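Local coordinates for protein intracellular growth locus, subunit C (PDB 2QWU) that is encoded in the Francisella pathogenicity island and probably supports intracellular growth, as an Hcp-like component of an atypical type VI secretion system, at residues 5-9 / 192-196; 33-38 / 125-130; 115-119 / 149-153; 185-190 / 202-208. The protein carries 2 engineered substitutions. All coordinates share one frame. Numbering follows the deposited sequence.

Interaction 1 (5-9 / 192-196); sequences EMITR and VCCAA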
loop_
_atom_site.group_PDB
_atom_site.type_symbol
_atom_site.label_atom_id
_atom_site.label_comp_id
_atom_site.label_asym_id
_atom_site.label_seq_id
_atom_site.Cartn_x
_atom_site.Cartn_y
_atom_site.Cartn_z
ATOM N N GLU A 5 8.094 12.329 12.013
ATOM C CA GLU A 5 7.599 10.972 11.871
ATOM C C GLU A 5 6.207 10.948 11.203
ATOM O O GLU A 5 5.272 11.645 11.644
ATOM C CB GLU A 5 7.462 10.397 13.279
ATOM C CG GLU A 5 6.353 11.152 14.036
ATOM C CD GLU A 5 6.637 11.476 15.477
ATOM O OE1 GLU A 5 6.383 10.611 16.325
ATOM O OE2 GLU A 5 7.087 12.602 15.787
HETATM N N MSE A 6 6.048 10.117 10.182
HETATM C CA MSE A 6 4.755 9.999 9.539
HETATM C C MSE A 6 3.664 9.529 10.521
HETATM O O MSE A 6 2.533 10.029 10.507
HETATM C CB MSE A 6 4.869 9.052 8.356
HETATM C CG MSE A 6 3.598 8.906 7.501
HETATM SE SE MSE A 6 3.358 10.301 6.376
HETATM C CE MSE A 6 4.658 10.336 5.523
ATOM N N ILE A 7 3.970 8.563 11.369
ATOM C CA ILE A 7 2.986 8.121 12.358
ATOM C C ILE A 7 3.475 8.498 13.752
ATOM O O ILE A 7 4.556 8.049 14.188
ATOM C CB ILE A 7 2.784 6.640 12.278
ATOM C CG1 ILE A 7 2.315 6.271 10.846
ATOM C CG2 ILE A 7 1.736 6.216 13.321
ATOM C CD1 ILE A 7 2.320 4.761 10.592
ATOM N N THR A 8 2.692 9.318 14.462
ATOM C CA THR A 8 3.089 9.782 15.799
ATOM C C THR A 8 2.609 8.846 16.918
ATOM O O THR A 8 1.567 8.207 16.797
ATOM C CB THR A 8 2.502 11.240 16.100
ATOM O OG1 THR A 8 1.060 11.168 16.151
ATOM C CG2 THR A 8 2.920 12.223 15.001
ATOM N N ARG A 9 3.363 8.791 18.017
ATOM C CA ARG A 9 2.971 7.956 19.149
ATOM C C ARG A 9 1.569 8.355 19.644
ATOM O O ARG A 9 0.765 7.495 20.007
ATOM C CB ARG A 9 3.997 8.081 20.267
ATOM C CG ARG A 9 3.609 7.316 21.527
ATOM C CD ARG A 9 3.265 5.859 21.239
ATOM N NE ARG A 9 4.358 5.161 20.561
ATOM C CZ ARG A 9 4.319 3.877 20.221
ATOM N NH1 ARG A 9 3.235 3.151 20.494
ATOM N NH2 ARG A 9 5.367 3.327 19.614
ATOM N N VAL A 192 3.515 -0.911 13.683
ATOM C CA VAL A 192 3.889 0.433 13.227
ATOM C C VAL A 192 5.181 0.851 13.913
ATOM O O VAL A 192 5.666 0.173 14.815
ATOM C CB VAL A 192 2.783 1.488 13.553
ATOM C CG1 VAL A 192 1.510 1.095 12.830
ATOM C CG2 VAL A 192 2.599 1.638 15.068
ATOM N N CYS A 193 5.764 1.934 13.444
ATOM C CA CYS A 193 6.956 2.481 14.112
ATOM C C CYS A 193 6.847 3.966 13.921
ATOM O O CYS A 193 6.537 4.440 12.798
ATOM C CB CYS A 193 8.245 1.998 13.476
ATOM S SG CYS A 193 9.693 2.479 14.507
ATOM N N CYS A 194 7.129 4.684 15.009
ATOM C CA CYS A 194 6.982 6.131 15.030
ATOM C C CYS A 194 8.261 6.903 14.774
ATOM O O CYS A 194 8.975 6.537 13.830
ATOM C CB CYS A 194 6.275 6.531 16.337
ATOM S SG CYS A 194 4.654 5.649 16.496
ATOM N N ALA A 195 8.570 7.928 15.589
ATOM C CA ALA A 195 9.710 8.805 15.316
ATOM C C ALA A 195 11.078 8.153 15.141
ATOM O O ALA A 195 11.768 8.358 14.127
ATOM C CB ALA A 195 9.796 9.914 16.440
ATOM N N ALA A 196 11.458 7.415 16.160
ATOM C CA ALA A 196 12.740 6.759 16.184
ATOM C C ALA A 196 12.561 5.268 15.884
ATOM O O ALA A 196 11.428 4.757 15.949
ATOM C CB ALA A 196 13.362 7.009 17.556
HETATM O O HOH W 1 6.240 6.883 11.285
#
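This is a water-mediated packing contact between the N-terminal loop and the end of a hairpin strand: residues 5-9 lead into helix 9-14, and residues 192-196 run off strand 189-193. The closest pair of CA atoms is Glu5 and Ala195, 4.6 Å apart. No direct hydrogen bond spans the two segments. A water instead accepts from Ile7 N at 2.8 Å and donates to Cys193 O at 2.9 Å, linking two main-chain groups. Next to it, Ile7 O lies 3.2 Å from Cys194 CA in a CA-H...O contact with an angle of 127° at the hydrogen. Cys194 gives up more surface than any other residue here, 92 Å². Its SG is 3.7 Å from Arg9 N and 4.0 Å from Arg9 NH2, and it sits over one face of the guanidinium. The apolar contacts are loose: Ile7 CG2 to Cys194 SG at 4.3 Å and Ile7 CD1 to Val192 CG1 at 4.4 Å. Glu5 packs on Ala195, its CB 3.4 Å from Ala195 CA and its OE1 3.5 Å from Ala195 CB. Thr8 turns away; as N-cap of helix 9-14 its OG1 caps a backbone N just past the segment and bonds Gln11 NE2; Val12 of that helix touches Ile7, Val192 and Cys194. Over the 330 Å² buried, the polar links are thus the water and the CA-H...O contact; the rest is van der Waals packing, mostly around Cys194.

Interaction 2 (33-38 / 125-130); sequences NCRMFI and SNKKQE. Engineered in segment 33-38: Met36 (natural residue Leu).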
loop_
_atom_site.group_PDB
_atom_site.type_symbol
_atom_site.label_atom_id
_atom_site.label_comp_id
_atom_site.label_asym_id
_atom_site.label_seq_id
_atom_site.Cartn_x
_atom_site.Cartn_y
_atom_site.Cartn_z
ATOM N N ASN A 33 13.949 9.880 1.260
ATOM C CA ASN A 33 12.548 9.999 1.727
ATOM C C ASN A 33 11.867 8.663 1.887
ATOM O O ASN A 33 12.389 7.616 1.447
ATOM C CB ASN A 33 11.751 10.907 0.754
ATOM C CG ASN A 33 12.513 12.176 0.401
ATOM O OD1 ASN A 33 12.939 12.902 1.292
ATOM N ND2 ASN A 33 12.715 12.426 -0.892
ATOM N N CYS A 34 10.719 8.688 2.548
ATOM C CA CYS A 34 10.002 7.446 2.808
ATOM C C CYS A 34 9.432 6.797 1.543
ATOM O O CYS A 34 9.146 7.443 0.517
ATOM C CB CYS A 34 8.914 7.664 3.835
ATOM S SG CYS A 34 7.598 8.744 3.210
ATOM N N ARG A 35 9.375 5.467 1.579
ATOM C CA ARG A 35 8.808 4.743 0.446
ATOM C C ARG A 35 8.280 3.389 0.964
ATOM O O ARG A 35 8.837 2.782 1.893
ATOM C CB ARG A 35 9.824 4.547 -0.703
ATOM C CG ARG A 35 10.888 3.353 -0.527
ATOM C CD ARG A 35 11.815 3.573 0.608
ATOM N NE ARG A 35 12.590 4.807 0.525
ATOM C CZ ARG A 35 13.678 5.037 -0.234
ATOM N NH1 ARG A 35 14.205 4.116 -1.058
ATOM N NH2 ARG A 35 14.301 6.224 -0.150
HETATM N N MSE A 36 7.186 2.940 0.358
HETATM C CA MSE A 36 6.556 1.670 0.727
HETATM C C MSE A 36 6.224 0.904 -0.521
HETATM O O MSE A 36 5.797 1.463 -1.507
HETATM C CB MSE A 36 5.258 1.924 1.526
HETATM C CG MSE A 36 5.478 2.381 2.932
HETATM SE SE MSE A 36 3.767 2.570 3.794
HETATM C CE MSE A 36 3.348 0.937 3.715
ATOM N N PHE A 37 6.509 -0.401 -0.518
ATOM C CA PHE A 37 6.142 -1.198 -1.633
ATOM C C PHE A 37 5.963 -2.651 -1.176
ATOM O O PHE A 37 6.415 -3.039 -0.077
ATOM C CB PHE A 37 7.166 -1.034 -2.766
ATOM C CG PHE A 37 8.612 -1.407 -2.376
ATOM C CD1 PHE A 37 9.029 -2.734 -2.421
ATOM C CD2 PHE A 37 9.531 -0.414 -2.006
ATOM C CE1 PHE A 37 10.391 -3.090 -2.102
ATOM C CE2 PHE A 37 10.894 -0.738 -1.696
ATOM C CZ PHE A 37 11.308 -2.113 -1.755
ATOM N N ILE A 38 5.253 -3.416 -2.001
ATOM C CA ILE A 38 4.958 -4.801 -1.644
ATOM C C ILE A 38 5.398 -5.776 -2.729
ATOM O O ILE A 38 5.316 -5.484 -3.917
ATOM C CB ILE A 38 3.457 -4.964 -1.343
ATOM C CG1 ILE A 38 2.617 -4.393 -2.512
ATOM C CG2 ILE A 38 3.106 -4.260 -0.011
ATOM C CD1 ILE A 38 1.091 -4.596 -2.346
ATOM N N SER A 125 5.605 -6.306 2.711
ATOM C CA SER A 125 6.058 -4.933 2.498
ATOM C C SER A 125 7.535 -4.794 2.872
ATOM O O SER A 125 8.114 -5.626 3.600
ATOM C CB SER A 125 5.172 -3.946 3.302
ATOM O OG SER A 125 5.047 -4.263 4.664
ATOM N N ASN A 126 8.163 -3.758 2.347
ATOM C CA ASN A 126 9.587 -3.494 2.631
ATOM C C ASN A 126 9.839 -3.088 4.075
ATOM O O ASN A 126 8.995 -2.503 4.750
ATOM C CB ASN A 126 10.165 -2.443 1.659
ATOM C CG ASN A 126 9.491 -1.064 1.795
ATOM O OD1 ASN A 126 8.277 -0.948 1.768
ATOM N ND2 ASN A 126 10.304 -0.026 1.927
ATOM N N LYS A 127 11.023 -3.415 4.560
ATOM C CA LYS A 127 11.337 -3.129 5.962
ATOM C C LYS A 127 11.938 -1.751 6.176
ATOM O O LYS A 127 11.850 -1.232 7.271
ATOM C CB LYS A 127 12.292 -4.207 6.500
ATOM C CG LYS A 127 11.631 -5.612 6.486
ATOM C CD LYS A 127 12.535 -6.746 7.014
ATOM C CE LYS A 127 11.880 -8.126 6.840
ATOM N NZ LYS A 127 10.430 -8.120 7.185
ATOM N N LYS A 128 12.552 -1.171 5.158
ATOM C CA LYS A 128 13.170 0.132 5.353
ATOM C C LYS A 128 12.326 1.185 4.633
ATOM O O LYS A 128 12.614 1.544 3.512
ATOM C CB LYS A 128 14.607 0.081 4.825
ATOM C CG LYS A 128 15.468 -0.905 5.663
ATOM C CD LYS A 128 16.942 -0.864 5.211
ATOM C CE LYS A 128 17.858 -1.605 6.160
ATOM N NZ LYS A 128 17.617 -3.081 6.052
ATOM N N GLN A 129 11.287 1.669 5.313
ATOM C CA GLN A 129 10.332 2.618 4.739
ATOM C C GLN A 129 10.615 4.100 5.065
ATOM O O GLN A 129 10.437 4.951 4.218
ATOM C CB GLN A 129 8.971 2.260 5.282
ATOM C CG GLN A 129 8.554 0.826 4.936
ATOM C CD GLN A 129 7.164 0.525 5.463
ATOM O OE1 GLN A 129 6.544 1.364 6.138
ATOM N NE2 GLN A 129 6.658 -0.648 5.159
ATOM N N GLU A 130 11.062 4.391 6.282
ATOM C CA GLU A 130 11.303 5.766 6.674
ATOM C C GLU A 130 12.611 5.853 7.474
ATOM O O GLU A 130 12.880 4.966 8.326
ATOM C CB GLU A 130 10.139 6.215 7.566
ATOM C CG GLU A 130 10.240 7.588 8.140
ATOM C CD GLU A 130 8.997 7.939 8.978
ATOM O OE1 GLU A 130 8.750 7.306 10.019
ATOM O OE2 GLU A 130 8.275 8.894 8.588
#
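An asparagine side chain standing in for a strand's peptide group joins these segments: the amide of Asn126 bonds the edge of 33-38 at two points. Asn126 ND2 donates to Arg35 O (3.2 Å, 169°), and Asn126 OD1 accepts from Phe37 N (2.9 Å, 157°). The Asn126 backbone adds a third bond, its N donating to Phe37 O at 3.1 Å. Asn126 CB also makes a CH-pi contact, 3.8 Å from the Phe37 ring centroid and 18° off the normal. In the fold, this pairing extends the antiparallel neighbours 37-43 and 120-122 beyond their regular part, with a single bridge at Ile38 and Ser125 (CA-CA 4.3 Å). Further along, Gln129 and Glu130 form a classic beta bulge opposite Gly138; Arg35 N donates to Gln129 O at 2.9 Å, though that oxygen is less surely placed. Arg35 NE and NH2 bond Asn33 O at 3.0 and 2.9 Å, while NH1 reaches Ile55 O. Met36, an engineered substitution, selenium-labelled, places CG 3.5 Å from Gln129 OE1, which accepts from Met140 N.

Interaction 3 (115-119 / 149-153); sequences ATDMK and YPISA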
loop_
_atom_site.group_PDB
_atom_site.type_symbol
_atom_site.label_atom_id
_atom_site.label_comp_id
_atom_site.label_asym_id
_atom_site.label_seq_id
_atom_site.Cartn_x
_atom_site.Cartn_y
_atom_site.Cartn_z
ATOM N N ALA A 115 -20.254 -8.284 -2.972
ATOM C CA ALA A 115 -19.173 -7.385 -2.622
ATOM C C ALA A 115 -18.076 -7.811 -1.643
ATOM O O ALA A 115 -16.900 -7.512 -1.882
ATOM C CB ALA A 115 -19.780 -6.032 -2.189
ATOM N N THR A 116 -18.394 -8.513 -0.564
ATOM C CA THR A 116 -17.316 -8.816 0.381
ATOM C C THR A 116 -16.333 -9.885 -0.080
ATOM O O THR A 116 -15.319 -10.147 0.574
ATOM C CB THR A 116 -17.878 -9.224 1.733
ATOM O OG1 THR A 116 -18.689 -10.387 1.554
ATOM C CG2 THR A 116 -18.704 -8.087 2.301
ATOM N N ASP A 117 -16.640 -10.506 -1.213
ATOM C CA ASP A 117 -15.763 -11.517 -1.790
ATOM C C ASP A 117 -14.656 -10.898 -2.632
ATOM O O ASP A 117 -13.787 -11.635 -3.115
ATOM C CB ASP A 117 -16.544 -12.462 -2.712
ATOM C CG ASP A 117 -17.411 -13.467 -1.952
ATOM O OD1 ASP A 117 -17.048 -13.834 -0.799
ATOM O OD2 ASP A 117 -18.443 -13.904 -2.540
HETATM N N MSE A 118 -14.694 -9.582 -2.862
HETATM C CA MSE A 118 -13.654 -8.964 -3.686
HETATM C C MSE A 118 -12.452 -8.677 -2.751
HETATM O O MSE A 118 -12.434 -7.673 -2.024
HETATM C CB MSE A 118 -14.184 -7.670 -4.339
HETATM C CG MSE A 118 -13.404 -7.187 -5.612
HETATM SE SE MSE A 118 -11.637 -6.561 -5.271
HETATM C CE MSE A 118 -12.086 -5.140 -4.336
ATOM N N LYS A 119 -11.444 -9.546 -2.801
ATOM C CA LYS A 119 -10.277 -9.379 -1.919
ATOM C C LYS A 119 -9.076 -8.725 -2.563
ATOM O O LYS A 119 -8.775 -8.959 -3.748
ATOM C CB LYS A 119 -9.807 -10.735 -1.375
ATOM C CG LYS A 119 -10.892 -11.595 -0.731
ATOM C CD LYS A 119 -11.668 -10.879 0.341
ATOM C CE LYS A 119 -12.470 -11.880 1.184
ATOM N NZ LYS A 119 -13.267 -11.161 2.241
ATOM N N TYR A 149 -11.086 -5.823 1.908
ATOM C CA TYR A 149 -12.273 -6.169 1.119
ATOM C C TYR A 149 -13.248 -5.011 1.270
ATOM O O TYR A 149 -13.114 -4.198 2.165
ATOM C CB TYR A 149 -12.864 -7.525 1.606
ATOM C CG TYR A 149 -13.376 -7.534 3.022
ATOM C CD1 TYR A 149 -14.649 -7.100 3.302
ATOM C CD2 TYR A 149 -12.587 -8.009 4.066
ATOM C CE1 TYR A 149 -15.149 -7.131 4.617
ATOM C CE2 TYR A 149 -13.045 -8.036 5.365
ATOM C CZ TYR A 149 -14.330 -7.607 5.633
ATOM O OH TYR A 149 -14.809 -7.660 6.927
ATOM N N PRO A 150 -14.257 -4.931 0.399
ATOM C CA PRO A 150 -15.215 -3.818 0.485
ATOM C C PRO A 150 -16.134 -3.882 1.675
ATOM O O PRO A 150 -16.594 -4.960 2.040
ATOM C CB PRO A 150 -16.043 -3.955 -0.801
ATOM C CG PRO A 150 -15.151 -4.760 -1.724
ATOM C CD PRO A 150 -14.496 -5.747 -0.810
ATOM N N ILE A 151 -16.423 -2.728 2.258
ATOM C CA ILE A 151 -17.371 -2.675 3.363
ATOM C C ILE A 151 -18.716 -3.062 2.728
ATOM O O ILE A 151 -19.489 -3.861 3.287
ATOM C CB ILE A 151 -17.480 -1.251 3.943
ATOM C CG1 ILE A 151 -16.215 -0.922 4.759
ATOM C CG2 ILE A 151 -18.728 -1.174 4.815
ATOM C CD1 ILE A 151 -15.943 0.568 4.898
ATOM N N SER A 152 -18.973 -2.508 1.550
ATOM C CA SER A 152 -20.197 -2.781 0.794
ATOM C C SER A 152 -20.027 -2.217 -0.603
ATOM O O SER A 152 -19.121 -1.432 -0.841
ATOM C CB SER A 152 -21.387 -2.098 1.463
ATOM O OG SER A 152 -21.320 -0.699 1.240
ATOM N N ALA A 153 -20.899 -2.591 -1.535
ATOM C CA ALA A 153 -20.787 -2.063 -2.879
ATOM C C ALA A 153 -21.011 -0.570 -2.882
ATOM O O ALA A 153 -20.345 0.175 -3.613
ATOM C CB ALA A 153 -21.802 -2.735 -3.809
#
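Apolar packing is centred on Pro150, at the end of strand 147-150. Its CG lies 4.0 Å from Met118 CB, and its CB is 4.5 Å from Ala115 CB. The Ala115 methyl also reaches past the proline to Ala153, with a CB-CB distance of 4.2 Å and an approach of 3.7 Å from Ala115 CB to Ala153 N. Close carbonyl contacts form the second group. Ala115 O and Met118 O both approach Pro150 CD, at 3.2 and 3.1 Å respectively and at about a right angle to each other. Met118 O makes a CA-H...O contact with Tyr149 CA as well (3.5 Å, 146° at the hydrogen); it is buried here without a hydrogen-bonding partner. Proline has no amide hydrogen to offer, and no hydrogen bond crosses between the segments. The polar bonds are internal to 115-119: Met118 N donates to Ala115 O at 3.2 Å, closing the 3-10 turn, and Lys119 NZ donates to Thr116 O at 2.8 Å. That second bond folds the lysine back, setting NZ 3.7 Å from Tyr149 CD2. In the fold, 115-119 is the connection from helix 97-114 to strand 120-122, laid against the end of the adjacent antiparallel strand 147-150. Leu111 of the helix touches Pro150 and Ala153, Ile110 touches Met118, and Thr184 of strand 173-184 flanks Tyr149 on the sheet.

Interaction 4 (185-190 / 202-208); sequences TSQGSL and VAKIGYI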
loop_
_atom_site.group_PDB
_atom_site.type_symbol
_atom_site.label_atom_id
_atom_site.label_comp_id
_atom_site.label_asym_id
_atom_site.label_seq_id
_atom_site.Cartn_x
_atom_site.Cartn_y
_atom_site.Cartn_z
ATOM N N THR A 185 -11.040 -4.592 6.813
ATOM C CA THR A 185 -10.244 -5.836 6.855
ATOM C C THR A 185 -10.659 -6.538 8.151
ATOM O O THR A 185 -11.131 -5.880 9.057
ATOM C CB THR A 185 -8.721 -5.495 6.951
ATOM O OG1 THR A 185 -7.937 -6.706 7.108
ATOM C CG2 THR A 185 -8.434 -4.619 8.176
ATOM N N SER A 186 -10.481 -7.854 8.258
ATOM C CA SER A 186 -10.778 -8.542 9.524
ATOM C C SER A 186 -9.559 -8.584 10.446
ATOM O O SER A 186 -9.643 -9.070 11.593
ATOM C CB SER A 186 -11.173 -9.996 9.286
ATOM O OG SER A 186 -12.093 -10.089 8.239
ATOM N N GLN A 187 -8.421 -8.114 9.951
ATOM C CA GLN A 187 -7.190 -8.107 10.757
ATOM C C GLN A 187 -7.407 -7.038 11.826
ATOM O O GLN A 187 -7.868 -5.924 11.522
ATOM C CB GLN A 187 -5.962 -7.800 9.858
ATOM C CG GLN A 187 -4.652 -7.824 10.569
ATOM C CD GLN A 187 -3.464 -7.868 9.610
ATOM O OE1 GLN A 187 -3.496 -8.582 8.583
ATOM N NE2 GLN A 187 -2.399 -7.116 9.936
ATOM N N GLY A 188 -7.097 -7.367 13.080
ATOM C CA GLY A 188 -7.373 -6.420 14.160
ATOM C C GLY A 188 -6.308 -5.406 14.527
ATOM O O GLY A 188 -6.591 -4.426 15.242
ATOM N N SER A 189 -5.081 -5.620 14.056
ATOM C CA SER A 189 -4.002 -4.676 14.405
ATOM C C SER A 189 -2.923 -4.708 13.332
ATOM O O SER A 189 -2.927 -5.581 12.460
ATOM C CB SER A 189 -3.396 -5.064 15.770
ATOM O OG SER A 189 -2.882 -6.400 15.678
ATOM N N LEU A 190 -2.027 -3.726 13.374
ATOM C CA LEU A 190 -0.938 -3.652 12.425
ATOM C C LEU A 190 0.318 -3.164 13.151
ATOM O O LEU A 190 0.248 -2.249 13.968
ATOM C CB LEU A 190 -1.254 -2.596 11.334
ATOM C CG LEU A 190 -2.265 -3.006 10.238
ATOM C CD1 LEU A 190 -2.691 -1.796 9.447
ATOM C CD2 LEU A 190 -1.650 -4.069 9.336
ATOM N N VAL A 202 2.003 -1.245 18.123
ATOM C CA VAL A 202 0.952 -2.003 17.459
ATOM C C VAL A 202 -0.280 -1.124 17.445
ATOM O O VAL A 202 -0.782 -0.730 18.512
ATOM C CB VAL A 202 0.645 -3.295 18.240
ATOM C CG1 VAL A 202 -0.616 -4.003 17.619
ATOM C CG2 VAL A 202 1.881 -4.202 18.219
ATOM N N ALA A 203 -0.786 -0.822 16.260
ATOM C CA ALA A 203 -1.965 -0.012 16.163
ATOM C C ALA A 203 -3.173 -0.940 16.127
ATOM O O ALA A 203 -3.289 -1.756 15.216
ATOM C CB ALA A 203 -1.915 0.766 14.919
ATOM N N LYS A 204 -4.064 -0.823 17.108
ATOM C CA LYS A 204 -5.287 -1.621 17.128
ATOM C C LYS A 204 -6.238 -0.930 16.146
ATOM O O LYS A 204 -6.491 0.296 16.239
ATOM C CB LYS A 204 -5.870 -1.639 18.559
ATOM C CG LYS A 204 -7.217 -2.345 18.729
ATOM C CD LYS A 204 -7.244 -3.838 18.333
ATOM C CE LYS A 204 -8.398 -4.531 19.092
ATOM N NZ LYS A 204 -9.560 -3.571 19.316
ATOM N N ILE A 205 -6.744 -1.685 15.187
ATOM C CA ILE A 205 -7.627 -1.088 14.176
ATOM C C ILE A 205 -9.012 -1.659 14.151
ATOM O O ILE A 205 -9.884 -1.086 13.533
ATOM C CB ILE A 205 -7.030 -1.169 12.730
ATOM C CG1 ILE A 205 -6.885 -2.623 12.250
ATOM C CG2 ILE A 205 -5.640 -0.496 12.741
ATOM C CD1 ILE A 205 -6.330 -2.754 10.846
ATOM N N GLY A 206 -9.216 -2.790 14.827
ATOM C CA GLY A 206 -10.545 -3.357 14.806
ATOM C C GLY A 206 -10.735 -4.433 15.841
ATOM O O GLY A 206 -9.885 -4.664 16.663
ATOM N N TYR A 207 -11.866 -5.119 15.742
ATOM C CA TYR A 207 -12.223 -6.169 16.655
ATOM C C TYR A 207 -11.318 -7.380 16.511
ATOM O O TYR A 207 -10.989 -7.787 15.405
ATOM C CB TYR A 207 -13.693 -6.543 16.384
ATOM C CG TYR A 207 -14.159 -7.787 17.077
ATOM C CD1 TYR A 207 -14.279 -7.826 18.457
ATOM C CD2 TYR A 207 -14.476 -8.928 16.335
ATOM C CE1 TYR A 207 -14.713 -8.975 19.090
ATOM C CE2 TYR A 207 -14.898 -10.086 16.937
ATOM C CZ TYR A 207 -15.024 -10.110 18.318
ATOM O OH TYR A 207 -15.494 -11.251 18.934
ATOM N N ILE A 208 -10.847 -7.902 17.637
ATOM C CA ILE A 208 -10.041 -9.139 17.632
ATOM C C ILE A 208 -10.867 -10.193 18.408
ATOM O O ILE A 208 -11.054 -10.066 19.617
ATOM C CB ILE A 208 -8.662 -8.929 18.312
ATOM C CG1 ILE A 208 -7.835 -7.956 17.454
ATOM C CG2 ILE A 208 -7.904 -10.277 18.429
ATOM C CD1 ILE A 208 -6.647 -7.392 18.163
HETATM O O HOH W 2 -9.256 -9.909 14.094
HETATM O O HOH W 3 -12.020 -7.323 12.901
#
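One carbonyl takes two successive backbone amides: Gly188 O accepts from Ile205 N (2.7 Å, 164°) and from Gly206 N (3.1 Å, 147°). This bifurcated hydrogen bond lies at the open end of the beta hairpin made by strands 189-193 and 200-204, where regular pairing stops. Inside the hairpin the register is conventional. Leu190 and Ala203 form an antiparallel hydrogen-bonded pair, with Leu190 N to Ala203 O at 3.0 Å and Ala203 N to Leu190 O at 2.9 Å; Ser189 and Lys204 make the preceding non-hydrogen-bonded pair, CA-CA 4.3 Å. The side chains of Leu190 and Ala203 share one face. Leu190 CD1 meets Ile205 CD1 at 4.0 Å, and Ile78 of strand 71-79 touches both residues, joining the hairpin to the large sheet. Gly188 is tightly covered: an ideal CB would fall 2.2 Å from Ile208 CG1, so a side chain would collide there. Ahead of it, Thr185 OG1 accepts from Gln187 N at 3.2 Å, an ST turn, and also bonds Glu147. Gln187 NE2 returns to Ser189 O at 3.0 Å. Beyond the strands two waters bridge two carbonyls, one donating to Ser186 O at 2.7 Å and Tyr207 O at 3.0 Å.

Interactions 1 and 4 share strand 189-193 and touch where Val192 CG1 lies 4.0 Å from Ala203 CB, their centres 17 Å apart; the hairpin supplies both sides of interaction 4 and one side of interaction 1. Interaction 2 meets interaction 1 through a probable hydrogen bond from Met6 N to Glu130 OE2 at 3.0 Å, with centres 13 Å apart. Interaction 4 meets interaction 3 by packing of Tyr149 CE2 against Ser186 OG at 3.7 Å. The contacts thus form a chain 2-1-4-3. Interactions 2 and 3 involve the same large sheet but lie on opposite sides of the chain's centre, nearest atoms about 11 Å apart; the centres of 1 and 3 are 30 Å apart.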